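Local structure of dihydrodipicolinate synthase (Bacillus anthracis, 1XL9) at residues M10-T15 and G209-V214; P60-E65 and S276-L281; V106-V111 and T137-M142; Q226-A231 and K238-L243; V248-S253 and Q293-S298. The protein probably catalyses the condensation of pyruvate with aspartate semialdehyde that commits carbon to the diaminopimelate and lysine pathway. All coordinates share one frame; numbering follows the deposited sequence.

Contact 1: residues M10-T15 and G209-V214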
# COMPACT_ATOMS: atom_id res chain seq x y z
N MET A 10 -9.49 5.20 37.47
CA MET A 10 -10.71 5.99 37.80
C MET A 10 -11.97 5.33 37.18
O MET A 10 -13.03 5.28 37.85
CB MET A 10 -10.52 7.46 37.35
CG MET A 10 -11.25 7.85 36.05
SD MET A 10 -10.74 9.46 35.36
CE MET A 10 -12.16 9.90 34.33
N ILE A 11 -11.86 4.84 35.93
CA ILE A 11 -12.90 4.00 35.32
C ILE A 11 -12.26 2.81 34.62
O ILE A 11 -11.24 2.94 33.98
CB ILE A 11 -13.78 4.78 34.31
CG1 ILE A 11 -14.96 3.91 33.86
CG2 ILE A 11 -12.97 5.26 33.11
CD1 ILE A 11 -15.97 4.63 33.01
N ASP A 12 -12.88 1.66 34.74
CA ASP A 12 -12.23 0.44 34.36
C ASP A 12 -13.18 -0.35 33.50
O ASP A 12 -14.17 -0.84 33.98
CB ASP A 12 -11.80 -0.38 35.61
CG ASP A 12 -11.12 -1.73 35.25
OD1 ASP A 12 -10.74 -1.94 34.08
OD2 ASP A 12 -10.99 -2.60 36.11
N PHE A 13 -12.85 -0.48 32.22
CA PHE A 13 -13.68 -1.22 31.26
C PHE A 13 -13.33 -2.69 31.21
O PHE A 13 -13.97 -3.45 30.46
CB PHE A 13 -13.49 -0.65 29.86
CG PHE A 13 -13.72 0.84 29.75
CD1 PHE A 13 -14.91 1.40 30.20
CD2 PHE A 13 -12.76 1.66 29.18
CE1 PHE A 13 -15.13 2.76 30.10
CE2 PHE A 13 -12.96 3.00 29.08
CZ PHE A 13 -14.16 3.57 29.54
N GLY A 14 -12.28 -3.09 31.93
CA GLY A 14 -11.84 -4.48 31.96
C GLY A 14 -11.12 -5.05 30.72
O GLY A 14 -10.59 -4.32 29.90
N THR A 15 -11.10 -6.38 30.61
CA THR A 15 -10.38 -7.08 29.54
C THR A 15 -11.07 -7.11 28.18
O THR A 15 -10.41 -6.97 27.17
CB THR A 15 -10.01 -8.55 29.96
OG1 THR A 15 -11.17 -9.23 30.46
CG2 THR A 15 -8.96 -8.53 31.04
N GLY A 209 1.77 -5.23 26.65
CA GLY A 209 1.26 -4.36 27.70
C GLY A 209 -0.14 -3.79 27.56
O GLY A 209 -0.53 -2.95 28.38
N ALA A 210 -0.91 -4.21 26.54
CA ALA A 210 -2.27 -3.68 26.32
C ALA A 210 -3.22 -4.16 27.43
O ALA A 210 -3.09 -5.32 27.89
CB ALA A 210 -2.80 -4.11 24.98
N LYS A 211 -4.19 -3.32 27.83
CA LYS A 211 -5.18 -3.68 28.88
C LYS A 211 -6.09 -4.81 28.43
O LYS A 211 -6.49 -5.65 29.22
CB LYS A 211 -6.04 -2.47 29.27
CG LYS A 211 -6.23 -2.22 30.79
CD LYS A 211 -7.57 -2.77 31.35
CE LYS A 211 -7.86 -2.30 32.80
NZ LYS A 211 -8.03 -0.76 32.95
N GLY A 212 -6.46 -4.81 27.17
CA GLY A 212 -7.22 -5.93 26.62
C GLY A 212 -7.71 -5.64 25.23
O GLY A 212 -6.99 -5.07 24.43
N ILE A 213 -8.95 -6.03 24.95
CA ILE A 213 -9.50 -5.97 23.58
C ILE A 213 -10.90 -5.29 23.53
O ILE A 213 -11.73 -5.52 24.42
CB ILE A 213 -9.58 -7.39 23.02
CG1 ILE A 213 -10.23 -7.45 21.65
CG2 ILE A 213 -10.42 -8.29 23.94
CD1 ILE A 213 -9.48 -6.71 20.59
N VAL A 214 -11.14 -4.45 22.52
CA VAL A 214 -12.51 -4.05 22.16
C VAL A 214 -12.91 -4.93 20.97
O VAL A 214 -12.26 -4.92 19.91
CB VAL A 214 -12.66 -2.57 21.82
CG1 VAL A 214 -14.10 -2.24 21.63
CG2 VAL A 214 -12.09 -1.66 22.95
O HOH W 1 -10.03 0.28 31.36

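Contact 2: residues P60-E65 and S276-L281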
# COMPACT_ATOMS: atom_id res chain seq x y z
N PRO A 60 -23.53 4.47 11.10
CA PRO A 60 -23.77 5.25 9.87
C PRO A 60 -25.23 5.31 9.40
O PRO A 60 -25.66 6.34 8.84
CB PRO A 60 -22.95 4.48 8.82
CG PRO A 60 -21.85 3.86 9.59
CD PRO A 60 -22.53 3.39 10.86
N THR A 61 -25.99 4.24 9.64
CA THR A 61 -27.36 4.14 9.15
C THR A 61 -28.36 4.38 10.27
O THR A 61 -29.57 4.22 10.08
CB THR A 61 -27.60 2.77 8.50
OG1 THR A 61 -27.14 1.73 9.38
CG2 THR A 61 -26.73 2.60 7.27
N LEU A 62 -27.86 4.77 11.44
CA LEU A 62 -28.71 5.25 12.52
C LEU A 62 -28.97 6.75 12.38
O LEU A 62 -28.07 7.52 12.05
CB LEU A 62 -28.08 4.95 13.88
CG LEU A 62 -28.57 3.68 14.58
CD1 LEU A 62 -29.23 2.73 13.59
CD2 LEU A 62 -27.42 3.00 15.31
N THR A 63 -30.21 7.16 12.65
CA THR A 63 -30.52 8.56 12.89
C THR A 63 -30.04 9.00 14.27
O THR A 63 -29.78 8.17 15.14
CB THR A 63 -32.03 8.82 12.75
OG1 THR A 63 -32.72 8.21 13.85
CG2 THR A 63 -32.58 8.08 11.54
N SER A 64 -29.93 10.31 14.47
CA SER A 64 -29.50 10.86 15.75
C SER A 64 -30.48 10.46 16.83
O SER A 64 -30.09 10.11 17.93
CB SER A 64 -29.40 12.39 15.70
OG SER A 64 -29.12 12.83 17.05
N GLU A 65 -31.75 10.49 16.51
CA GLU A 65 -32.78 10.09 17.48
C GLU A 65 -32.76 8.57 17.83
O GLU A 65 -32.97 8.19 18.99
CB GLU A 65 -34.17 10.51 16.96
CG GLU A 65 -34.39 12.07 16.92
CD GLU A 65 -33.69 12.73 15.77
OE1 GLU A 65 -33.53 12.09 14.69
OE2 GLU A 65 -33.27 13.89 15.93
N SER A 276 -31.21 -8.63 10.49
CA SER A 276 -30.24 -8.34 9.44
C SER A 276 -29.71 -6.89 9.56
O SER A 276 -29.70 -6.31 10.66
CB SER A 276 -30.87 -8.61 8.06
OG SER A 276 -29.92 -8.48 7.02
N VAL A 277 -29.30 -6.34 8.42
CA VAL A 277 -28.58 -5.06 8.34
C VAL A 277 -29.25 -4.07 7.42
O VAL A 277 -30.10 -4.45 6.61
CB VAL A 277 -27.13 -5.21 7.80
CG1 VAL A 277 -26.19 -5.65 8.91
CG2 VAL A 277 -27.10 -6.15 6.59
N ARG A 278 -28.82 -2.81 7.53
CA ARG A 278 -29.32 -1.76 6.66
C ARG A 278 -28.39 -1.47 5.50
O ARG A 278 -27.18 -1.56 5.62
CB ARG A 278 -29.54 -0.48 7.47
CG ARG A 278 -30.55 -0.67 8.61
CD ARG A 278 -30.76 0.64 9.44
NE ARG A 278 -31.81 0.55 10.49
CZ ARG A 278 -32.16 1.60 11.28
NH1 ARG A 278 -31.56 2.77 11.11
NH2 ARG A 278 -33.11 1.52 12.22
N LEU A 279 -28.98 -1.08 4.38
CA LEU A 279 -28.22 -0.58 3.26
C LEU A 279 -27.35 0.62 3.62
O LEU A 279 -27.78 1.53 4.33
CB LEU A 279 -29.15 -0.21 2.11
CG LEU A 279 -29.72 -1.44 1.40
CD1 LEU A 279 -30.92 -1.06 0.64
CD2 LEU A 279 -28.71 -2.05 0.44
N PRO A 280 -26.13 0.67 3.07
CA PRO A 280 -25.61 -0.13 1.96
C PRO A 280 -25.06 -1.54 2.23
O PRO A 280 -24.40 -2.08 1.35
CB PRO A 280 -24.47 0.76 1.47
CG PRO A 280 -23.97 1.32 2.66
CD PRO A 280 -25.14 1.66 3.50
N LEU A 281 -25.30 -2.12 3.41
CA LEU A 281 -24.89 -3.49 3.70
C LEU A 281 -26.02 -4.46 3.42
O LEU A 281 -27.17 -4.06 3.51
CB LEU A 281 -24.46 -3.65 5.16
CG LEU A 281 -23.40 -2.69 5.75
CD1 LEU A 281 -23.18 -3.03 7.18
CD2 LEU A 281 -22.02 -2.70 5.05
O HOH W 2 -25.85 -0.59 7.88

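Contact 3: residues V106-V111 and T137-M142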
# COMPACT_ATOMS: atom_id res chain seq x y z
N VAL A 106 -28.35 11.09 29.15
CA VAL A 106 -29.07 9.83 29.32
C VAL A 106 -28.36 8.86 30.26
O VAL A 106 -28.88 7.80 30.50
CB VAL A 106 -29.42 9.07 27.94
CG1 VAL A 106 -29.89 10.03 26.87
CG2 VAL A 106 -28.28 8.22 27.44
N GLY A 107 -27.15 9.19 30.70
CA GLY A 107 -26.47 8.40 31.72
C GLY A 107 -25.47 7.30 31.31
O GLY A 107 -25.27 6.29 32.06
N VAL A 108 -24.82 7.47 30.16
CA VAL A 108 -23.79 6.52 29.74
C VAL A 108 -22.61 6.81 30.62
O VAL A 108 -22.55 7.85 31.24
CB VAL A 108 -23.37 6.67 28.27
CG1 VAL A 108 -24.59 6.50 27.36
CG2 VAL A 108 -22.68 8.00 28.00
N ASP A 109 -21.66 5.89 30.65
CA ASP A 109 -20.51 6.01 31.51
C ASP A 109 -19.31 6.67 30.84
O ASP A 109 -18.42 7.21 31.52
CB ASP A 109 -20.22 4.63 32.06
CG ASP A 109 -21.41 4.08 32.87
OD1 ASP A 109 -22.02 3.08 32.44
OD2 ASP A 109 -21.75 4.68 33.92
N ALA A 110 -19.31 6.66 29.51
CA ALA A 110 -18.18 7.10 28.70
C ALA A 110 -18.57 7.23 27.24
O ALA A 110 -19.59 6.69 26.78
CB ALA A 110 -17.09 6.09 28.81
N VAL A 111 -17.71 7.91 26.49
CA VAL A 111 -17.86 8.03 25.05
C VAL A 111 -16.64 7.57 24.29
O VAL A 111 -15.51 7.80 24.72
CB VAL A 111 -18.19 9.46 24.59
CG1 VAL A 111 -19.60 9.79 24.97
CG2 VAL A 111 -17.23 10.51 25.17
N THR A 137 -17.66 17.59 27.88
CA THR A 137 -18.38 16.61 28.70
C THR A 137 -17.57 16.37 29.94
O THR A 137 -16.34 16.57 29.92
CB THR A 137 -18.61 15.24 27.89
OG1 THR A 137 -19.38 14.32 28.67
CG2 THR A 137 -17.32 14.60 27.49
N PRO A 138 -18.22 16.01 31.05
CA PRO A 138 -17.43 15.53 32.18
C PRO A 138 -17.09 14.02 32.13
O PRO A 138 -16.32 13.53 32.92
CB PRO A 138 -18.32 15.89 33.38
CG PRO A 138 -19.69 15.79 32.86
CD PRO A 138 -19.65 16.11 31.38
N LEU A 139 -17.67 13.32 31.19
CA LEU A 139 -17.48 11.88 31.06
C LEU A 139 -16.07 11.50 30.62
O LEU A 139 -15.41 12.26 29.90
CB LEU A 139 -18.47 11.32 30.04
CG LEU A 139 -19.72 10.55 30.50
CD1 LEU A 139 -20.30 11.04 31.79
CD2 LEU A 139 -20.82 10.48 29.40
N PRO A 140 -15.62 10.30 31.00
CA PRO A 140 -14.43 9.69 30.38
C PRO A 140 -14.55 9.45 28.86
O PRO A 140 -15.64 9.11 28.35
CB PRO A 140 -14.31 8.35 31.10
CG PRO A 140 -15.13 8.45 32.29
CD PRO A 140 -16.20 9.43 32.04
N VAL A 141 -13.42 9.58 28.17
CA VAL A 141 -13.34 9.58 26.71
C VAL A 141 -12.32 8.52 26.22
O VAL A 141 -11.21 8.53 26.67
CB VAL A 141 -12.97 10.99 26.19
CG1 VAL A 141 -12.56 10.95 24.74
CG2 VAL A 141 -14.15 11.98 26.40
N MET A 142 -12.75 7.63 25.32
CA MET A 142 -11.88 6.60 24.70
C MET A 142 -11.64 6.91 23.20
O MET A 142 -12.57 6.95 22.41
CB MET A 142 -12.46 5.21 24.91
CG MET A 142 -11.70 4.13 24.14
SD MET A 142 -12.09 2.46 24.60
CE MET A 142 -13.16 2.00 23.28

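Contact 4: residues Q226-A231 and K238-L243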
# COMPACT_ATOMS: atom_id res chain seq x y z
N GLN A 226 -11.95 -15.03 27.34
CA GLN A 226 -11.71 -14.75 28.75
C GLN A 226 -10.83 -15.88 29.34
O GLN A 226 -9.90 -15.63 30.11
CB GLN A 226 -13.09 -14.67 29.42
CG GLN A 226 -13.35 -13.54 30.39
CD GLN A 226 -12.66 -12.16 30.10
OE1 GLN A 226 -13.34 -11.15 29.84
NE2 GLN A 226 -11.34 -12.11 30.26
N GLU A 227 -11.11 -17.11 28.90
CA GLU A 227 -10.30 -18.31 29.17
C GLU A 227 -8.83 -18.13 28.73
O GLU A 227 -7.89 -18.28 29.55
CB GLU A 227 -10.92 -19.52 28.44
CG GLU A 227 -11.21 -20.72 29.29
CD GLU A 227 -11.20 -22.05 28.50
OE1 GLU A 227 -10.44 -22.96 28.93
OE2 GLU A 227 -11.90 -22.19 27.45
N MET A 228 -8.65 -17.79 27.45
CA MET A 228 -7.36 -17.46 26.87
C MET A 228 -6.61 -16.35 27.63
O MET A 228 -5.40 -16.47 27.87
CB MET A 228 -7.54 -17.01 25.42
CG MET A 228 -6.26 -16.63 24.71
SD MET A 228 -6.46 -15.83 23.12
CE MET A 228 -6.51 -14.10 23.70
N ILE A 229 -7.29 -15.27 27.95
CA ILE A 229 -6.62 -14.14 28.62
C ILE A 229 -6.11 -14.58 29.99
O ILE A 229 -4.98 -14.27 30.37
CB ILE A 229 -7.55 -12.93 28.74
CG1 ILE A 229 -7.71 -12.27 27.36
CG2 ILE A 229 -7.03 -11.90 29.81
CD1 ILE A 229 -8.64 -11.04 27.37
N ALA A 230 -6.94 -15.32 30.72
CA ALA A 230 -6.56 -15.82 32.06
C ALA A 230 -5.33 -16.74 31.98
O ALA A 230 -4.42 -16.65 32.82
CB ALA A 230 -7.74 -16.56 32.72
N ALA A 231 -5.34 -17.62 30.97
CA ALA A 231 -4.25 -18.58 30.71
C ALA A 231 -2.94 -17.88 30.43
O ALA A 231 -1.88 -18.26 30.95
CB ALA A 231 -4.61 -19.47 29.53
N LYS A 238 0.81 -22.46 26.38
CA LYS A 238 0.40 -23.38 25.32
C LYS A 238 -1.12 -23.54 25.27
O LYS A 238 -1.69 -23.86 24.21
CB LYS A 238 1.09 -24.75 25.47
CG LYS A 238 1.19 -25.53 24.13
CD LYS A 238 2.64 -26.08 23.85
CE LYS A 238 3.06 -25.84 22.37
NZ LYS A 238 3.18 -24.35 22.05
N LYS A 239 -1.76 -23.34 26.43
CA LYS A 239 -3.24 -23.32 26.56
C LYS A 239 -3.84 -22.04 25.97
O LYS A 239 -4.87 -22.10 25.31
CB LYS A 239 -3.64 -23.46 28.04
CG LYS A 239 -5.15 -23.21 28.36
CD LYS A 239 -5.59 -23.94 29.63
CE LYS A 239 -6.63 -23.17 30.42
NZ LYS A 239 -7.83 -22.78 29.61
N ALA A 240 -3.19 -20.91 26.24
CA ALA A 240 -3.55 -19.64 25.62
C ALA A 240 -3.39 -19.68 24.09
O ALA A 240 -4.23 -19.12 23.37
CB ALA A 240 -2.72 -18.46 26.23
N GLN A 241 -2.35 -20.37 23.61
CA GLN A 241 -2.07 -20.48 22.19
C GLN A 241 -3.09 -21.32 21.41
O GLN A 241 -3.40 -21.01 20.29
CB GLN A 241 -0.64 -21.00 21.96
CG GLN A 241 0.48 -19.94 22.17
CD GLN A 241 1.90 -20.55 22.37
OE1 GLN A 241 2.15 -21.75 22.10
NE2 GLN A 241 2.84 -19.72 22.83
N LYS A 242 -3.63 -22.37 22.01
CA LYS A 242 -4.72 -23.11 21.35
C LYS A 242 -5.97 -22.23 21.25
O LYS A 242 -6.74 -22.35 20.29
CB LYS A 242 -5.06 -24.41 22.10
CG LYS A 242 -4.40 -25.67 21.58
CD LYS A 242 -5.24 -26.40 20.52
CE LYS A 242 -4.79 -26.08 19.07
NZ LYS A 242 -3.49 -26.78 18.69
N LEU A 243 -6.21 -21.39 22.26
CA LEU A 243 -7.43 -20.56 22.27
C LEU A 243 -7.23 -19.40 21.29
O LEU A 243 -8.12 -19.07 20.53
CB LEU A 243 -7.83 -20.07 23.68
CG LEU A 243 -8.28 -21.15 24.69
CD1 LEU A 243 -8.29 -20.60 26.06
CD2 LEU A 243 -9.65 -21.79 24.37

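Contact 5: residues V248-S253 and Q293-S298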
# COMPACT_ATOMS: atom_id res chain seq x y z
N VAL A 248 -8.35 -16.37 16.25
CA VAL A 248 -7.94 -15.83 14.96
C VAL A 248 -8.78 -16.45 13.86
O VAL A 248 -9.29 -15.75 13.01
CB VAL A 248 -6.42 -16.08 14.75
CG1 VAL A 248 -6.01 -15.84 13.31
CG2 VAL A 248 -5.57 -15.17 15.70
N ARG A 249 -8.96 -17.76 13.90
CA ARG A 249 -9.73 -18.48 12.89
C ARG A 249 -11.20 -18.07 12.84
O ARG A 249 -11.73 -17.77 11.77
CB ARG A 249 -9.60 -19.97 13.18
CG ARG A 249 -10.58 -20.85 12.46
CD ARG A 249 -9.97 -22.28 12.33
NE ARG A 249 -9.24 -22.64 13.54
CZ ARG A 249 -9.77 -23.23 14.60
NH1 ARG A 249 -11.07 -23.58 14.61
NH2 ARG A 249 -8.99 -23.48 15.65
N VAL A 250 -11.88 -18.11 13.98
CA VAL A 250 -13.25 -17.57 14.10
C VAL A 250 -13.33 -16.10 13.68
O VAL A 250 -14.24 -15.73 12.97
CB VAL A 250 -13.80 -17.70 15.56
CG1 VAL A 250 -15.06 -16.90 15.73
CG2 VAL A 250 -14.05 -19.17 15.91
N THR A 251 -12.37 -15.27 14.09
CA THR A 251 -12.40 -13.84 13.76
C THR A 251 -12.37 -13.63 12.26
O THR A 251 -13.07 -12.78 11.71
CB THR A 251 -11.21 -13.09 14.40
OG1 THR A 251 -11.37 -13.09 15.82
CG2 THR A 251 -11.12 -11.67 13.89
N ASP A 252 -11.53 -14.40 11.59
CA ASP A 252 -11.42 -14.25 10.15
C ASP A 252 -12.71 -14.54 9.41
O ASP A 252 -13.02 -13.82 8.48
CB ASP A 252 -10.27 -15.06 9.59
CG ASP A 252 -8.94 -14.42 9.85
OD1 ASP A 252 -8.90 -13.21 10.23
OD2 ASP A 252 -7.93 -15.13 9.69
N SER A 253 -13.48 -15.55 9.85
CA SER A 253 -14.79 -15.85 9.22
C SER A 253 -15.81 -14.73 9.38
O SER A 253 -16.79 -14.64 8.66
CB SER A 253 -15.38 -17.19 9.75
OG SER A 253 -15.60 -17.19 11.16
N GLN A 293 -21.05 -20.96 8.69
CA GLN A 293 -21.63 -22.02 9.50
C GLN A 293 -20.58 -23.04 9.87
O GLN A 293 -20.46 -23.40 11.05
CB GLN A 293 -22.75 -22.73 8.74
CG GLN A 293 -23.38 -23.90 9.51
CD GLN A 293 -24.81 -23.64 9.99
OE1 GLN A 293 -25.76 -23.82 9.22
NE2 GLN A 293 -24.96 -23.26 11.27
N SER A 294 -19.83 -23.51 8.87
CA SER A 294 -18.82 -24.56 9.07
C SER A 294 -17.71 -24.15 10.05
O SER A 294 -17.23 -24.97 10.81
CB SER A 294 -18.23 -24.99 7.72
OG SER A 294 -19.27 -25.47 6.86
N VAL A 295 -17.35 -22.87 10.06
CA VAL A 295 -16.41 -22.34 11.06
C VAL A 295 -17.02 -22.33 12.48
O VAL A 295 -16.31 -22.58 13.47
CB VAL A 295 -15.97 -20.91 10.71
CG1 VAL A 295 -14.92 -20.42 11.71
CG2 VAL A 295 -15.43 -20.86 9.30
N MET A 296 -18.31 -22.00 12.57
CA MET A 296 -19.05 -22.00 13.83
C MET A 296 -19.19 -23.41 14.38
O MET A 296 -19.20 -23.60 15.60
CB MET A 296 -20.44 -21.42 13.65
CG MET A 296 -20.47 -19.95 13.26
SD MET A 296 -19.55 -18.88 14.40
CE MET A 296 -20.59 -18.97 15.87
N GLN A 297 -19.33 -24.38 13.49
CA GLN A 297 -19.40 -25.80 13.89
C GLN A 297 -18.07 -26.32 14.45
O GLN A 297 -18.05 -27.22 15.29
CB GLN A 297 -19.88 -26.67 12.72
CG GLN A 297 -21.27 -27.31 12.92
CD GLN A 297 -22.30 -26.89 11.88
OE1 GLN A 297 -23.41 -26.45 12.23
NE2 GLN A 297 -21.96 -27.03 10.60
N SER A 298 -16.97 -25.73 13.99
CA SER A 298 -15.64 -26.12 14.45
C SER A 298 -15.25 -25.55 15.81
O SER A 298 -14.14 -25.79 16.29
CB SER A 298 -14.58 -25.69 13.43
OG SER A 298 -14.08 -24.38 13.74

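Contact 1: residues M10-T15 and G209-V214
Asp12 and Lys211 meet through a salt bridge at the N-terminal mouth of the barrel, where the lead-in to strand 16-20 meets the segment entering strand 212-215. Asp12 holds CG anti to the backbone N (chi1 179°), which directs OD1 at Lys211 NZ over 3.2 Å, a weak hydrogen bond. The same OD1 accepts from Gly14 N at 2.9 Å, closing an Asx turn, with this donor lying well above the carboxylate plane. Phe13 joins through its backbone: a water accepts from Phe13 N at 3.0 Å and from Lys211 NZ at 2.8 Å, giving the ammonium a second partner. At Gly14 the carbonyl O rests 3.7 Å from Lys211 CD and also bonds to Tyr195. Thr15 supplies the backbone link: its O receives Ile213 N at 2.8 Å with an N-H...O angle of 173°, and Gly212 CA approaches that O at 3.4 Å in a CA-H...O contact. Since strands 16-20 and 212-215 are first and last in the eight-stranded TIM barrel, the straight bond helps close the cylinder. The chemistry implies a division of labour: peptide groups join the strand ends, while a weak, direct ion pair, with a water linking the same ammonium to Phe13 N, ties the loop beside them.

Contact 2: residues P60-E65 and S276-L281
Thr61 and Arg278 join two loops of the TIM-barrel subunit: the turn between strand 49-52 and helix 64-78, and the segment between helices 261-269 and 286-297. The tight part lies along Arg278. The Arg278 chain runs extended from CG to NE, sliding past Thr61 in the opposite direction, and brings NH1 to 2.7 Å from Thr61 O. This hydrogen bond is bent at the proton (132°), yet the oxygen lies almost in the guanidinium plane, at its edge. Leu62 crosses the arginine at about a right angle and lays CD1 over one guanidinium face, 3.4 Å from Arg278 NH1. Glu66 forms a salt bridge with NH1, Gly28 O bonds to NH2, and Phe24 makes a cation-pi contact, so the cation is held by several partners.

Beyond the arginine the contact thins. Thr61 CG2 still comes within 3.3 Å of Leu279 O, but only reaches Pro280 CD at 4.2 Å. Leu279 directs its CB away from Thr61 and packs on Thr93 of a neighbouring subunit. The cis peptide before Pro280 gives residues 278-281 the shape of a type VIa turn, in which Leu281 N bonds to Arg278 O at 3.0 Å. Water fills part of this looser side: one molecule lies 3.0 Å from Thr61 OG1 and donates to Arg278 O at 2.8 Å.

Contact 3: residues V106-V111 and T137-M142
Val111 and Val141 form a parallel beta bridge between neighbouring strands 110-114 and 141-145, the two strands of a beta-alpha-beta unit of the TIM barrel whose crossover is helix 123-135. Two backbone hydrogen bonds fix the register. Val111 N donates to Pro140 O at 3.0 Å (163° at the proton), and Met142 N donates to Val111 O at 2.8 Å (174°), so Val111 uses both its N-H and its carbonyl on residues flanking Val141. The valine side chains lie on the same face of the sheet and touch through CG2 to CG2 at 3.6 Å. With chi1 -72° at Val111, that methyl sits between its own backbone N and carbonyl carbon, close also to Pro140 O.

Before the bridge the chains touch without backbone hydrogen bonds between them. Leu139 brings its branched end against Val108: CD2 meets Val108 CG2 at 3.4 Å, tighter than ordinary van der Waals contact, and the side chains cross at about a right angle. Asp109 O faces the Pro140 ring, 3.2 Å from CD. The Asp109 carboxylate turns to the neighbouring strand 84-86, OD1 accepting from Val84 N. Ahead of Leu139, Thr137 OG1 accepts Leu139 N at 3.2 Å, an ST turn that shapes the approach.

The chemistry is consistent with where sheet pairing begins. Pro140 has no N-H to offer Asp109 O, which meets ring carbons instead, and between these segments the regular parallel pattern starts with the Pro140 carbonyl.

Contact 4: residues Q226-A231 and K238-L243
Lys239 opens the contact along the second helix of an antiparallel hairpin, 218-233 followed by 237-253, outside the barrel strands. The short axes approach to 8.1 Å with their directions 153° apart. From Lys239 the chain leaves with CG anti to the backbone N (chi1 170°), passes Ala231 CB with that CG, then bends to bring NZ to 2.7 Å from Glu227 OE1. This salt bridge spans the solvent side of the pair, its side chains crossing at about a right angle.

Ala240 follows at the narrowest point, its CA only 4.6 Å from Met228 CA. Its CB rests against Ala231 CB at 3.9 Å, while Ala240 O lies 3.5 Å from Met228 CG. Small methyl groups therefore allow the backbones to come close. Gln241 points away from the first helix and bonds through NE2 to Ala207 O of a neighbouring subunit.

Leu243 completes the interface one turn further on. Its CB meets Met228 CB at 3.5 Å, the two side chains sliding past each other in opposite directions. Leu243 CD1 turns over the Met228 backbone, 3.4 Å from Met228 CA, a tight fit, and CD2 approaches Glu227 OE2.

No hydrogen bond joins the backbones of the two segments. The pairing is apolar at its centre, and the Glu227-Lys239 ion pair, set at the solvent side, probably adds electrostatic attraction without placing charge inside the interface.

Contact 5: residues V248-S253 and Q293-S298
Val295 seats the final helix, 286-297, against helix 237-253 in a surface contact between two antiparallel helices of the C-terminal part of the chain. The short axes run 159° apart in direction and stay 9.8 Å from each other, a spacing bridged mainly by one branched side chain. Val295 CG1, anti to its backbone N (chi1 -176°), reaches over the facing turn: it lies 3.3 Å from Ser253 OG, 4.1 Å from Val250 CA and also near Arg249 O. The second methyl, CG2, rests on Ser253 CB at 3.7 Å. One valine thus touches residues on successive turns, and Val250 CG2 completes the apolar side, 4.5 Å from Val295 CG1.

The polar groups beside it are largely turned inward to their own helices. Ser253 OG donates to Val250 O at 2.7 Å, the hydroxyl folded back (chi1 60°), so Val295 meets an oxygen whose proton is already used. Ser298 OG does likewise, donating to Val295 O at 2.9 Å. At the edge of the contact, Arg249 NH1 comes to 3.2 Å from Ser298 OG, which lies at the edge of the guanidinium and in its plane. Arg249 NE makes a salt bridge to Glu186 of a neighbouring subunit, so the arginine stands between this helix pair and that subunit.

On the flanks, Val250 leans on Ile221 of helix 218-233, and Met296 turns from the interface to pack on Val220 of that helix and on Ala266 and Met269 of helix 261-269.

Contacts 1 and 3 both belong to the barrel sheet: their centres are 16 Å apart, and Met142 CE meets Val214 CG2 at 3.8 Å, while Ile11 and Met10 pack on Pro140. Contact 2 lies beyond the chain's centre from contact 1, about 28 Å between centres. It gathers loops on the side of the C-terminal strand ends, the side that carries the active site in TIM-barrel enzymes, though no ligand marks it. Contacts 4 and 5 use successive parts of helix 237-253, with centres about 17 Å apart. Thr15 CB touches Ile229 CD1 at 3.8 Å, linking contact 1 to contact 4, whereas contacts 3 and 5 stay 34 Å apart between centres.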